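Local atomic coordinates of spindle assembly abnormal protein 6 (Caenorhabditis elegans, PDB entry 3PYI), a protein that forms the central scaffold of the centriole, its dimers joining through their globular N-terminal domains into the ring that sets nine-fold symmetry. Residues Ser17-Leu22 / Asn136-Ala141; Glu52-Ile57 / Ser68-Asn73. The protein carries 1 engineered substitution. One frame throughout, in Å; residues are numbered along the deposited sequence. Where two conformers were deposited one is given.

Contact 1 (Ser17-Leu22 / Asn136-Ala141)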
ATOM      1  N   SER A  17       2.853  17.791   0.175  1.00 28.37           N
ATOM      2  CA  SER A  17       1.782  18.227   1.049  1.00 36.18           C
ATOM      3  C   SER A  17       2.351  18.195   2.445  1.00 31.02           C
ATOM      4  O   SER A  17       2.961  17.203   2.853  1.00 27.83           O
ATOM      5  CB  SER A  17       0.555  17.313   0.941  1.00 30.34           C
ATOM      6  OG  SER A  17      -0.160  17.588  -0.243  1.00 44.10           O
ATOM      7  N   LEU A  18       2.195  19.297   3.163  1.00 28.16           N
ATOM      8  CA  LEU A  18       2.690  19.390   4.522  1.00 30.54           C
ATOM      9  C   LEU A  18       1.501  19.350   5.459  1.00 39.93           C
ATOM     10  O   LEU A  18       0.573  20.143   5.318  1.00 44.77           O
ATOM     11  CB  LEU A  18       3.456  20.693   4.717  1.00 36.65           C
ATOM     12  CG  LEU A  18       3.884  21.002   6.149  1.00 37.97           C
ATOM     13  CD1 LEU A  18       4.950  20.018   6.604  1.00 33.07           C
ATOM     14  CD2 LEU A  18       4.399  22.436   6.245  1.00 42.28           C
ATOM     15  N   LEU A  19       1.508  18.415   6.400  1.00 28.07           N
ATOM     16  CA  LEU A  19       0.424  18.338   7.363  1.00 39.66           C
ATOM     17  C   LEU A  19       0.998  18.612   8.737  1.00 41.35           C
ATOM     18  O   LEU A  19       2.073  18.135   9.066  1.00 33.80           O
ATOM     19  CB  LEU A  19      -0.250  16.965   7.341  1.00 36.46           C
ATOM     20  CG  LEU A  19      -0.449  16.293   5.982  1.00 55.29           C
ATOM     21  CD1 LEU A  19      -1.223  14.982   6.142  1.00 66.92           C
ATOM     22  CD2 LEU A  19      -1.148  17.219   5.015  1.00 55.45           C
ATOM     23  N   GLN A  20       0.295  19.404   9.538  1.00 35.82           N
ATOM     24  CA  GLN A  20       0.755  19.681  10.891  1.00 45.57           C
ATOM     25  C   GLN A  20      -0.417  19.990  11.800  1.00 45.48           C
ATOM     26  O   GLN A  20      -1.464  20.427  11.339  1.00 45.82           O
ATOM     27  CB  GLN A  20       1.765  20.832  10.905  1.00 50.96           C
ATOM     28  CG  GLN A  20       1.211  22.146  10.394  1.00 58.95           C
ATOM     29  CD  GLN A  20       2.263  23.237  10.299  1.00 68.81           C
ATOM     30  OE1 GLN A  20       2.491  23.801   9.228  1.00 83.70           O
ATOM     31  NE2 GLN A  20       2.903  23.543  11.421  1.00 54.22           N
ATOM     32  N   PRO A  21      -0.250  19.738  13.100  1.00 49.34           N
ATOM     33  CA  PRO A  21      -1.321  20.066  14.041  1.00 47.99           C
ATOM     34  C   PRO A  21      -1.598  21.573  14.069  1.00 55.40           C
ATOM     35  O   PRO A  21      -0.697  22.392  13.862  1.00 43.54           O
ATOM     36  CB  PRO A  21      -0.757  19.600  15.387  1.00 52.17           C
ATOM     37  CG  PRO A  21       0.274  18.548  15.024  1.00 60.83           C
ATOM     38  CD  PRO A  21       0.878  19.047  13.750  1.00 49.08           C
ATOM     39  N   LEU A  22      -2.846  21.931  14.333  1.00 43.18           N
ATOM     40  CA  LEU A  22      -3.222  23.342  14.430  1.00 54.80           C
ATOM     41  C   LEU A  22      -2.357  24.103  15.442  1.00 65.31           C
ATOM     42  O   LEU A  22      -1.926  25.226  15.169  1.00 64.86           O
ATOM     43  CB  LEU A  22      -4.710  23.485  14.753  1.00 58.59           C
ATOM     44  CG  LEU A  22      -5.653  22.869  13.715  1.00 66.57           C
ATOM     45  CD1 LEU A  22      -7.105  22.977  14.163  1.00 75.44           C
ATOM     46  CD2 LEU A  22      -5.467  23.518  12.352  1.00 64.06           C
ATOM     47  N   ASN A 136       4.159  13.336   1.077  1.00 26.54           N
ATOM     48  CA  ASN A 136       3.526  13.905   2.251  0.61 28.19           C
ATOM     49  C   ASN A 136       4.546  14.065   3.353  1.00 34.89           C
ATOM     50  O   ASN A 136       5.374  13.193   3.602  1.00 31.27           O
ATOM     51  CB  ASN A 136       2.358  13.054   2.752  0.61 28.96           C
ATOM     52  CG  ASN A 136       1.049  13.394   2.072  0.61 27.68           C
ATOM     53  OD1 ASN A 136       1.009  14.160   1.111  0.61 27.55           O
ATOM     54  ND2 ASN A 136      -0.033  12.806   2.562  0.61 32.30           N
ATOM     55  N   ILE A 137       4.503  15.218   3.998  1.00 28.85           N
ATOM     56  CA  ILE A 137       5.356  15.455   5.147  1.00 29.18           C
ATOM     57  C   ILE A 137       4.484  15.777   6.335  1.00 32.30           C
ATOM     58  O   ILE A 137       3.699  16.716   6.305  1.00 36.13           O
ATOM     59  CB  ILE A 137       6.363  16.569   4.905  1.00 32.24           C
ATOM     60  CG1 ILE A 137       7.386  16.109   3.858  1.00 37.70           C
ATOM     61  CG2 ILE A 137       7.088  16.903   6.207  1.00 44.08           C
ATOM     62  CD1 ILE A 137       8.318  17.202   3.400  1.00 55.31           C
ATOM     63  N   ILE A 138       4.604  14.987   7.388  1.00 32.90           N
ATOM     64  CA  ILE A 138       3.754  15.195   8.553  1.00 34.88           C
ATOM     65  C   ILE A 138       4.579  15.635   9.751  1.00 40.64           C
ATOM     66  O   ILE A 138       5.451  14.897  10.213  1.00 32.56           O
ATOM     67  CB  ILE A 138       2.983  13.914   8.907  1.00 39.59           C
ATOM     68  CG1 ILE A 138       2.343  13.324   7.643  1.00 43.24           C
ATOM     69  CG2 ILE A 138       1.942  14.215   9.979  1.00 32.58           C
ATOM     70  CD1 ILE A 138       1.737  11.947   7.833  1.00 58.71           C
ATOM     71  N   LEU A 139       4.307  16.841  10.250  1.00 34.18           N
ATOM     72  CA  LEU A 139       5.054  17.370  11.385  1.00 32.37           C
ATOM     73  C   LEU A 139       4.477  16.973  12.731  1.00 41.23           C
ATOM     74  O   LEU A 139       3.257  16.859  12.905  1.00 41.89           O
ATOM     75  CB  LEU A 139       5.123  18.893  11.354  1.00 33.19           C
ATOM     76  CG  LEU A 139       6.042  19.527  10.322  1.00 54.16           C
ATOM     77  CD1 LEU A 139       5.866  21.048  10.342  1.00 41.28           C
ATOM     78  CD2 LEU A 139       7.478  19.134  10.600  1.00 52.36           C
ATOM     79  N   ASP A 140       5.390  16.775  13.674  1.00 36.34           N
ATOM     80  CA  ASP A 140       5.093  16.726  15.096  1.00 43.92           C
ATOM     81  C   ASP A 140       4.487  18.073  15.469  1.00 51.51           C
ATOM     82  O   ASP A 140       4.764  19.075  14.808  1.00 44.88           O
ATOM     83  CB  ASP A 140       6.414  16.571  15.859  1.00 45.50           C
ATOM     84  CG  ASP A 140       6.304  15.636  17.032  1.00 68.27           C
ATOM     85  OD1 ASP A 140       5.167  15.363  17.467  1.00 96.06           O
ATOM     86  OD2 ASP A 140       7.356  15.170  17.517  1.00 76.40           O
ATOM     87  N   ALA A 141       3.692  18.119  16.537  1.00 44.17           N
ATOM     88  CA  ALA A 141       3.152  19.396  17.000  1.00 54.43           C
ATOM     89  C   ALA A 141       4.280  20.327  17.443  1.00 58.42           C
ATOM     90  O   ALA A 141       4.215  21.538  17.247  1.00 50.46           O
ATOM     91  CB  ALA A 141       2.151  19.190  18.131  1.00 58.37           C
TER
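Leu18 meets Ile137 and Leu139 on the buried face of two parallel strands. One methyl does the touching: Leu18 CD1 lies 3.8 Å from Ile137 CG2 and 3.9 Å from Leu139 CG. The torsion explains this reach. CG of Leu18 is anti to the backbone N (chi1 173°), and the end of the side chain swings toward the second strand. The side chains of Gln20 and Leu139 lie side by side and point the same way, their CB atoms 3.9 Å apart. On the opposite face Leu19 and Ile138 pair more loosely, with Leu19 CD1 4.2 Å from Ile138 CG1.

The backbones are joined by three short, straight hydrogen bonds. Ile137 N gives to Ser17 O, Leu19 N to Ile137 O, and Leu139 N to Leu19 O, each at 2.8 Å. This alternation, in which Leu19 uses both its N and its O, is the pattern of a parallel pair. The three carbonyl oxygens also take CA-H contacts from Asn136, Leu18 and Ile138. At Pro21 there is no N-H to give, and packing takes over: Pro21 CG rests 3.7 Å from Ala141 CB, and Pro21 CD lies 3.3 Å from Leu139 O. At the start of the pair Ser17 lies beside Asn136, on the same face as Leu19 and Ile138.

The contact pairs the first and last strands in the strand order of this beta-sandwich domain, 7-23 and 133-139. Strand 29-44 borders the first, with backbone bonds between Leu18 and Tyr32 and between Gln20 and Lys30. Strand 145-152 borders the second, and Phe65 packs on Leu18, Ile137 and Leu139.

Contact 2 (Glu52-Ile57 / Ser68-Asn73); sequences ELKFEI and SETLNN
Lys54 and Thr70 face each other as a non-hydrogen-bonded pair of an antiparallel hairpin, with Lys54 CG 3.7 Å from Thr70 CG2. The lysine chain is extended, its CG anti to the backbone N (chi1 -171°). It passes the threonine methyl and brings CE alongside Ser68 OG. Lys54 NZ donates to a water at 2.9 Å, and that water also touches Ser68 OG in a weak bond. An alanine in place of Lys54 would probably strip the Thr70 methyl of the CG and CD that pack on it and leave the water without its lysine donor.

Four backbone bonds join the two segments. Leu53 and Leu71 exchange two: Leu53 N to Leu71 O at 2.8 Å, and Leu71 N to Leu53 O at 2.7 Å. Phe55 and Glu69 exchange the other two, Phe55 N to Glu69 O being 2.8 Å and Glu69 N to Phe55 O 2.9 Å. Thr70 N is taken by Glu69 OE1, which it meets on the anti side, out of the carboxylate plane. Lys75 forms a salt bridge with Glu69 OE2 and bonds Thr70 O. Asn72 OD1 caps the following helix at Lys75 N.

Leu53, Phe55 and Leu71 make up the apolar part of their face, where Phe55 CE1 lies 4.0 Å from Leu71 CD1. Phe92 of helix 92-100 packs on Leu53 and Phe55. Glu69 starts from the same face, but its end leads away from the contact. The chemistry is thus mixed. Apolar packing is joined by charged side chains at the margins, matched by Lys75 for Glu69, Lys6 for Glu56, Gln43 and Asn45 for Glu52, and water for Lys54.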
ATOM      1  N   GLU A  52      26.026   4.490   4.768  1.00 28.90           N
ATOM      2  CA  GLU A  52      24.804   5.094   5.294  1.00 31.64           C
ATOM      3  C   GLU A  52      24.118   5.887   4.215  1.00 28.28           C
ATOM      4  O   GLU A  52      24.761   6.534   3.389  1.00 36.27           O
ATOM      5  CB  GLU A  52      25.106   6.055   6.447  1.00 38.19           C
ATOM      6  CG  GLU A  52      25.298   5.382   7.785  1.00 41.95           C
ATOM      7  CD  GLU A  52      25.741   6.354   8.860  1.00 47.04           C
ATOM      8  OE1 GLU A  52      26.217   7.465   8.516  1.00 42.30           O
ATOM      9  OE2 GLU A  52      25.626   6.004  10.052  1.00 52.75           O
ATOM     10  N   LEU A  53      22.795   5.855   4.252  1.00 27.21           N
ATOM     11  CA  LEU A  53      21.980   6.635   3.353  1.00 29.60           C
ATOM     12  C   LEU A  53      21.361   7.774   4.172  1.00 32.89           C
ATOM     13  O   LEU A  53      20.688   7.529   5.171  1.00 31.53           O
ATOM     14  CB  LEU A  53      20.881   5.731   2.803  1.00 33.27           C
ATOM     15  CG  LEU A  53      20.241   6.046   1.462  1.00 53.85           C
ATOM     16  CD1 LEU A  53      21.321   6.272   0.422  1.00 64.66           C
ATOM     17  CD2 LEU A  53      19.322   4.889   1.066  1.00 45.18           C
ATOM     18  N   LYS A  54      21.595   9.015   3.766  1.00 27.80           N
ATOM     19  CA  LYS A  54      21.071  10.154   4.524  1.00 27.39           C
ATOM     20  C   LYS A  54      19.973  10.891   3.761  1.00 29.62           C
ATOM     21  O   LYS A  54      20.155  11.280   2.601  1.00 27.78           O
ATOM     22  CB  LYS A  54      22.188  11.135   4.915  1.00 25.61           C
ATOM     23  CG  LYS A  54      21.734  12.228   5.894  1.00 37.07           C
ATOM     24  CD  LYS A  54      22.893  13.102   6.354  1.00 48.82           C
ATOM     25  CE  LYS A  54      22.525  13.942   7.576  1.00 43.43           C
ATOM     26  NZ  LYS A  54      23.707  14.680   8.125  1.00 42.13           N
ATOM     27  N   PHE A  55      18.831  11.068   4.417  1.00 22.96           N
ATOM     28  CA  PHE A  55      17.743  11.887   3.870  1.00 23.83           C
ATOM     29  C   PHE A  55      17.634  13.195   4.654  1.00 30.53           C
ATOM     30  O   PHE A  55      17.584  13.171   5.889  1.00 31.74           O
ATOM     31  CB  PHE A  55      16.408  11.149   3.967  1.00 28.93           C
ATOM     32  CG  PHE A  55      16.316   9.954   3.087  1.00 32.49           C
ATOM     33  CD1 PHE A  55      16.965   8.772   3.429  1.00 33.82           C
ATOM     34  CD2 PHE A  55      15.562   9.996   1.929  1.00 30.35           C
ATOM     35  CE1 PHE A  55      16.880   7.663   2.612  1.00 35.11           C
ATOM     36  CE2 PHE A  55      15.468   8.888   1.109  1.00 30.76           C
ATOM     37  CZ  PHE A  55      16.125   7.717   1.451  1.00 29.74           C
ATOM     38  N   GLU A  56      17.605  14.323   3.936  1.00 26.08           N
ATOM     39  CA  GLU A  56      17.504  15.649   4.550  1.00 31.49           C
ATOM     40  C   GLU A  56      16.427  16.473   3.847  1.00 31.57           C
ATOM     41  O   GLU A  56      16.411  16.571   2.614  1.00 30.99           O
ATOM     42  CB  GLU A  56      18.839  16.420   4.464  1.00 28.89           C
ATOM     43  CG  GLU A  56      20.060  15.698   5.002  1.00 45.32           C
ATOM     44  CD  GLU A  56      21.343  16.511   4.807  1.00 64.65           C
ATOM     45  OE1 GLU A  56      21.555  17.486   5.570  1.00 72.28           O
ATOM     46  OE2 GLU A  56      22.133  16.179   3.889  1.00 49.11           O
ATOM     47  N   ILE A  57      15.538  17.083   4.626  1.00 32.25           N
ATOM     48  CA  ILE A  57      14.590  18.034   4.057  1.00 31.58           C
ATOM     49  C   ILE A  57      14.691  19.402   4.719  1.00 34.24           C
ATOM     50  O   ILE A  57      14.991  19.520   5.923  1.00 26.28           O
ATOM     51  CB  ILE A  57      13.117  17.544   4.136  1.00 27.19           C
ATOM     52  CG1 ILE A  57      12.696  17.341   5.590  1.00 34.05           C
ATOM     53  CG2 ILE A  57      12.888  16.269   3.301  1.00 23.76           C
ATOM     54  CD1 ILE A  57      11.230  16.979   5.730  1.00 43.43           C
ATOM     55  N   SER A  68      16.378  15.388   9.226  1.00 31.87           N
ATOM     56  CA  SER A  68      17.149  14.352   8.556  1.00 30.97           C
ATOM     57  C   SER A  68      17.035  13.011   9.256  1.00 25.12           C
ATOM     58  O   SER A  68      16.644  12.920  10.422  1.00 27.22           O
ATOM     59  CB  SER A  68      18.632  14.744   8.478  1.00 34.64           C
ATOM     60  OG  SER A  68      19.231  14.664   9.757  1.00 41.82           O
ATOM     61  N   GLU A  69      17.400  11.971   8.523  1.00 32.04           N
ATOM     62  CA  GLU A  69      17.567  10.643   9.083  1.00 33.11           C
ATOM     63  C   GLU A  69      18.651   9.939   8.297  1.00 29.19           C
ATOM     64  O   GLU A  69      18.814  10.163   7.088  1.00 29.57           O
ATOM     65  CB  GLU A  69      16.260   9.841   8.999  1.00 33.58           C
ATOM     66  CG  GLU A  69      16.382   8.357   9.409  1.00 39.18           C
ATOM     67  CD  GLU A  69      16.859   8.162  10.846  1.00 48.04           C
ATOM     68  OE1 GLU A  69      17.818   8.847  11.274  1.00 48.41           O
ATOM     69  OE2 GLU A  69      16.279   7.307  11.548  1.00 48.05           O
ATOM     70  N   THR A  70      19.415   9.105   8.986  1.00 29.26           N
ATOM     71  CA  THR A  70      20.392   8.277   8.305  0.62 30.40           C
ATOM     72  C   THR A  70      20.008   6.816   8.472  1.00 28.43           C
ATOM     73  O   THR A  70      19.722   6.345   9.578  1.00 30.44           O
ATOM     74  CB  THR A  70      21.837   8.504   8.812  0.62 37.70           C
ATOM     75  OG1 THR A  70      21.986   7.934  10.118  0.62 50.27           O
ATOM     76  CG2 THR A  70      22.166   9.992   8.853  0.62 32.44           C
ATOM     77  N   LEU A  71      19.971   6.111   7.349  1.00 27.09           N
ATOM     78  CA  LEU A  71      19.682   4.685   7.334  1.00 37.80           C
ATOM     79  C   LEU A  71      20.922   3.858   7.005  1.00 33.50           C
ATOM     80  O   LEU A  71      21.560   4.080   5.975  1.00 35.83           O
ATOM     81  CB  LEU A  71      18.659   4.388   6.251  1.00 30.09           C
ATOM     82  CG  LEU A  71      17.265   4.976   6.334  1.00 41.29           C
ATOM     83  CD1 LEU A  71      16.519   4.561   5.094  1.00 47.75           C
ATOM     84  CD2 LEU A  71      16.560   4.480   7.576  1.00 39.74           C
ATOM     85  N   ASN A  72      21.243   2.885   7.849  1.00 29.55           N
ATOM     86  CA  ASN A  72      22.231   1.879   7.454  1.00 33.38           C
ATOM     87  C   ASN A  72      21.506   0.604   7.007  1.00 34.14           C
ATOM     88  O   ASN A  72      20.271   0.546   7.006  1.00 33.78           O
ATOM     89  CB  ASN A  72      23.228   1.598   8.577  1.00 28.17           C
ATOM     90  CG  ASN A  72      22.579   0.955   9.779  1.00 46.50           C
ATOM     91  OD1 ASN A  72      21.406   0.579   9.747  1.00 43.47           O
ATOM     92  ND2 ASN A  72      23.344   0.814  10.850  1.00 65.13           N
ATOM     93  N   ASN A  73      22.261  -0.414   6.622  1.00 37.08           N
ATOM     94  CA  ASN A  73      21.649  -1.631   6.101  1.00 29.22           C
ATOM     95  C   ASN A  73      20.625  -2.235   7.051  1.00 34.79           C
ATOM     96  O   ASN A  73      19.551  -2.657   6.625  1.00 41.51           O
ATOM     97  CB  ASN A  73      22.702  -2.663   5.701  1.00 39.47           C
ATOM     98  CG  ASN A  73      22.094  -3.862   4.999  1.00 52.73           C
ATOM     99  OD1 ASN A  73      21.640  -3.767   3.854  1.00 46.96           O
ATOM    100  ND2 ASN A  73      22.069  -4.999   5.688  1.00 44.27           N
TER
HETATM  101  O   HOH W   1      21.860  16.675   9.130  1.00 52.13           O

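Overall arrangement
Both contacts belong to the same sheet, and their centres lie about 20 Å apart. Contact 1 is the parallel pairing of segments 114 residues apart in sequence; contact 2 is a local antiparallel hairpin nested within the loop that contact 1 closes. Each is partly buried, with large apolar side chains on its inner face. The two meet there, Ile137 CD1 lying 3.7 Å from Ile57 CD1. Phe65 touches both, on Leu18, Ile137 and Leu139 and on Ile57; helix 92-100 packs on Leu53 and Phe55 of contact 2. Side-chain chemistry differs too. Aliphatic packing dominates contact 1, whereas contact 2 adds a bound water and charged side chains paired with residues outside its segments.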